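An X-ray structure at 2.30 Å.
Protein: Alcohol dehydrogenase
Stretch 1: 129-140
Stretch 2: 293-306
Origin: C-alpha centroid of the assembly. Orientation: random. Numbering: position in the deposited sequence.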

# COMPACT_ATOMS: atom_id res chain seq x y z
N GLU A 129 23.90 -0.64 20.97
CA GLU A 129 22.74 -1.17 21.69
C GLU A 129 21.53 -1.38 20.79
O GLU A 129 20.61 -2.11 21.15
CB GLU A 129 22.35 -0.25 22.86
CG GLU A 129 21.97 1.18 22.45
CD GLU A 129 21.44 2.02 23.62
OE1 GLU A 129 21.29 3.25 23.43
OE2 GLU A 129 21.17 1.46 24.70
N ALA A 130 21.54 -0.74 19.63
CA ALA A 130 20.44 -0.85 18.68
C ALA A 130 20.48 -2.17 17.90
O ALA A 130 19.50 -2.55 17.24
CB ALA A 130 20.46 0.32 17.70
N ASN A 131 21.60 -2.87 17.98
CA ASN A 131 21.75 -4.11 17.26
C ASN A 131 21.72 -5.33 18.16
O ASN A 131 22.28 -6.37 17.83
CB ASN A 131 23.06 -4.08 16.46
CG ASN A 131 23.18 -2.85 15.59
OD1 ASN A 131 24.14 -2.71 14.83
ND2 ASN A 131 22.23 -1.95 15.70
N LEU A 132 21.04 -5.20 19.29
CA LEU A 132 20.92 -6.27 20.26
C LEU A 132 19.46 -6.53 20.62
O LEU A 132 18.73 -5.61 20.97
CB LEU A 132 21.67 -5.90 21.53
CG LEU A 132 22.82 -6.78 21.97
CD1 LEU A 132 23.84 -6.91 20.87
CD2 LEU A 132 23.43 -6.20 23.23
N ALA A 133 19.03 -7.79 20.55
CA ALA A 133 17.66 -8.15 20.90
C ALA A 133 17.70 -9.26 21.93
O ALA A 133 18.64 -10.05 21.98
CB ALA A 133 16.90 -8.60 19.66
N PRO A 134 16.66 -9.35 22.78
CA PRO A 134 16.62 -10.39 23.81
C PRO A 134 16.47 -11.76 23.17
O PRO A 134 15.68 -11.94 22.23
CB PRO A 134 15.39 -10.01 24.63
CG PRO A 134 14.48 -9.45 23.58
CD PRO A 134 15.42 -8.56 22.78
N LYS A 135 17.26 -12.71 23.65
CA LYS A 135 17.22 -14.06 23.14
C LYS A 135 16.03 -14.79 23.72
O LYS A 135 15.82 -14.80 24.94
CB LYS A 135 18.49 -14.83 23.53
CG LYS A 135 18.35 -16.35 23.38
CD LYS A 135 19.42 -17.08 24.18
CE LYS A 135 19.13 -18.58 24.29
NZ LYS A 135 17.88 -18.84 25.05
N PRO A 136 15.22 -15.41 22.85
CA PRO A 136 14.06 -16.16 23.33
C PRO A 136 14.54 -17.23 24.34
O PRO A 136 15.54 -17.91 24.08
CB PRO A 136 13.47 -16.76 22.05
CG PRO A 136 14.67 -16.84 21.13
CD PRO A 136 15.40 -15.56 21.40
N LYS A 137 13.85 -17.37 25.46
CA LYS A 137 14.27 -18.33 26.47
C LYS A 137 13.95 -19.78 26.16
O LYS A 137 14.46 -20.69 26.80
CB LYS A 137 13.68 -17.97 27.85
CG LYS A 137 14.22 -16.66 28.42
CD LYS A 137 13.74 -16.43 29.85
CE LYS A 137 14.16 -15.05 30.36
NZ LYS A 137 15.65 -14.85 30.30
N ASN A 138 13.10 -20.02 25.17
CA ASN A 138 12.76 -21.40 24.84
C ASN A 138 13.78 -22.01 23.86
O ASN A 138 13.61 -23.16 23.44
CB ASN A 138 11.35 -21.48 24.23
CG ASN A 138 11.23 -20.71 22.92
OD1 ASN A 138 10.55 -21.15 21.97
ND2 ASN A 138 11.87 -19.54 22.85
N LEU A 139 14.82 -21.26 23.50
CA LEU A 139 15.83 -21.74 22.55
C LEU A 139 17.24 -21.93 23.10
O LEU A 139 17.62 -21.30 24.09
CB LEU A 139 15.95 -20.79 21.36
CG LEU A 139 14.78 -20.61 20.39
CD1 LEU A 139 15.28 -19.76 19.24
CD2 LEU A 139 14.27 -21.96 19.88
N SER A 140 18.01 -22.79 22.45
CA SER A 140 19.40 -23.01 22.86
C SER A 140 20.17 -21.91 22.17
O SER A 140 19.71 -21.35 21.18
CB SER A 140 19.93 -24.34 22.34
OG SER A 140 20.24 -24.20 20.97
N SER A 293 14.74 -4.69 7.29
CA SER A 293 14.81 -3.62 8.28
C SER A 293 15.02 -4.23 9.67
O SER A 293 14.42 -5.25 10.00
CB SER A 293 13.51 -2.82 8.26
OG SER A 293 13.49 -1.89 9.33
N LYS A 294 15.87 -3.60 10.48
CA LYS A 294 16.13 -4.09 11.82
C LYS A 294 14.87 -4.29 12.65
O LYS A 294 14.81 -5.17 13.50
CB LYS A 294 17.05 -3.13 12.57
CG LYS A 294 18.50 -3.22 12.20
CD LYS A 294 19.35 -2.51 13.24
CE LYS A 294 19.49 -1.03 12.95
NZ LYS A 294 20.30 -0.80 11.71
N SER A 295 13.87 -3.46 12.40
CA SER A 295 12.62 -3.54 13.14
C SER A 295 11.92 -4.88 12.98
O SER A 295 11.19 -5.31 13.86
CB SER A 295 11.68 -2.41 12.68
OG SER A 295 11.40 -2.51 11.28
N ARG A 296 12.16 -5.53 11.85
CA ARG A 296 11.54 -6.82 11.57
C ARG A 296 11.99 -7.95 12.51
O ARG A 296 11.30 -8.96 12.62
CB ARG A 296 11.84 -7.24 10.13
CG ARG A 296 11.44 -6.20 9.10
CD ARG A 296 9.93 -6.12 9.00
NE ARG A 296 9.52 -5.24 7.90
CZ ARG A 296 9.34 -3.93 8.02
NH1 ARG A 296 8.96 -3.23 6.96
NH2 ARG A 296 9.51 -3.33 9.19
N LEU A 297 13.13 -7.78 13.18
CA LEU A 297 13.64 -8.81 14.08
C LEU A 297 12.77 -9.00 15.32
O LEU A 297 12.81 -10.04 15.97
CB LEU A 297 15.08 -8.50 14.52
CG LEU A 297 16.10 -9.65 14.67
CD1 LEU A 297 16.99 -9.41 15.88
CD2 LEU A 297 15.40 -10.99 14.80
N PHE A 298 11.99 -7.97 15.66
CA PHE A 298 11.12 -8.03 16.84
C PHE A 298 9.94 -8.99 16.64
O PHE A 298 9.71 -9.88 17.45
CB PHE A 298 10.64 -6.63 17.20
CG PHE A 298 11.76 -5.70 17.58
CD1 PHE A 298 12.54 -5.10 16.59
CD2 PHE A 298 12.08 -5.48 18.92
CE1 PHE A 298 13.63 -4.28 16.92
CE2 PHE A 298 13.17 -4.66 19.26
CZ PHE A 298 13.94 -4.06 18.26
N PRO A 299 9.16 -8.80 15.56
CA PRO A 299 8.05 -9.74 15.38
C PRO A 299 8.56 -11.18 15.21
O PRO A 299 7.98 -12.13 15.73
CB PRO A 299 7.34 -9.22 14.13
CG PRO A 299 8.43 -8.55 13.37
CD PRO A 299 9.18 -7.82 14.47
N ILE A 300 9.66 -11.34 14.48
CA ILE A 300 10.24 -12.66 14.24
C ILE A 300 10.50 -13.41 15.55
O ILE A 300 9.98 -14.50 15.74
CB ILE A 300 11.55 -12.54 13.42
CG1 ILE A 300 11.21 -12.11 12.00
CG2 ILE A 300 12.29 -13.86 13.41
CD1 ILE A 300 12.45 -11.83 11.11
N LEU A 301 11.28 -12.81 16.44
CA LEU A 301 11.61 -13.43 17.72
C LEU A 301 10.36 -13.72 18.56
O LEU A 301 10.30 -14.70 19.29
CB LEU A 301 12.62 -12.54 18.48
CG LEU A 301 14.01 -12.38 17.82
CD1 LEU A 301 14.85 -11.30 18.50
CD2 LEU A 301 14.74 -13.71 17.89
N ARG A 302 9.35 -12.87 18.42
CA ARG A 302 8.07 -13.06 19.12
C ARG A 302 7.43 -14.36 18.63
O ARG A 302 7.03 -15.19 19.42
CB ARG A 302 7.15 -11.86 18.84
CG ARG A 302 6.46 -11.27 20.07
CD ARG A 302 6.46 -9.74 20.02
NE ARG A 302 5.95 -9.22 18.76
CZ ARG A 302 6.40 -8.10 18.19
NH1 ARG A 302 7.36 -7.41 18.78
NH2 ARG A 302 5.88 -7.66 17.05
N PHE A 303 7.33 -14.53 17.31
CA PHE A 303 6.76 -15.75 16.73
C PHE A 303 7.61 -16.97 17.10
O PHE A 303 7.08 -18.07 17.26
CB PHE A 303 6.67 -15.65 15.19
CG PHE A 303 5.63 -14.68 14.70
CD1 PHE A 303 5.99 -13.56 13.95
CD2 PHE A 303 4.28 -14.85 15.04
CE1 PHE A 303 5.04 -12.62 13.55
CE2 PHE A 303 3.32 -13.91 14.64
CZ PHE A 303 3.69 -12.80 13.90
N VAL A 304 8.92 -16.77 17.24
CA VAL A 304 9.80 -17.87 17.61
C VAL A 304 9.53 -18.33 19.05
O VAL A 304 9.55 -19.52 19.32
CB VAL A 304 11.30 -17.50 17.47
CG1 VAL A 304 12.17 -18.64 17.99
CG2 VAL A 304 11.63 -17.23 16.02
N GLU A 305 9.27 -17.40 19.96
CA GLU A 305 8.98 -17.80 21.33
C GLU A 305 7.64 -18.51 21.41
O GLU A 305 7.44 -19.35 22.29
CB GLU A 305 8.94 -16.60 22.27
CG GLU A 305 10.27 -15.96 22.52
CD GLU A 305 10.30 -15.20 23.82
OE1 GLU A 305 9.56 -14.20 23.94
OE2 GLU A 305 11.06 -15.60 24.73
N GLU A 306 6.73 -18.18 20.51
CA GLU A 306 5.41 -18.81 20.49
C GLU A 306 5.49 -20.18 19.85
O GLU A 306 4.62 -21.02 20.06
CB GLU A 306 4.44 -17.97 19.67
CG GLU A 306 4.04 -16.67 20.30
CD GLU A 306 3.31 -15.79 19.30
OE1 GLU A 306 2.44 -16.31 18.56
OE2 GLU A 306 3.59 -14.56 19.27
O HOH W 1 22.93 -0.08 13.14

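Read from its N-terminal end, stretch 2 first tightens itself and then meets its partner. The OG of S295 donates to the OG of S293 at 2.9 Å, and neither serine touches stretch 1. K294 is the first residue to reach across. Its aliphatic part does the packing, with CD 3.8 Å from N131 ND2 and 4.0 Å from A130 O, while the charged end finds a polar outlet: water 1 accepts from K294 NZ at 3.1 Å and from N131 ND2 at 3.2 Å, bridging the two side chains.

The helix then runs at 25° to the short strand 132-134, with the axes 9.6 Å apart at closest approach. A133 points its CB toward the helix and meets two leucines one turn apart, L297 CD1 at 3.9 Å and L301 CD1 at 3.6 Å. L301 serves more than one neighbour, since its CD2 also lies 4.0 Å from P136 CD.

V304 continues the apolar row, its CG1 3.5 Å from L139 CD1 and 4.4 Å from P136 CG. The spacing 297, 301, 304 is the familiar helical rhythm of four and three, which keeps one face on the partner; R302, between them, directs its CB away.

E305 closes the contact and has more area covered by the other stretch than any other residue here. Its CB points sideways, yet the side chain bends back so that CG packs 3.3 Å from P136 CB and OE2 accepts a weak hydrogen bond from K137 N at 3.4 Å. The acceptor thus meets a backbone amide within the type I turn from P136 to L139. That turn is braced from its own side: K135, whose CB points away from the helix, donates through NZ to P136 O and to L139 O, both at 2.7 Å.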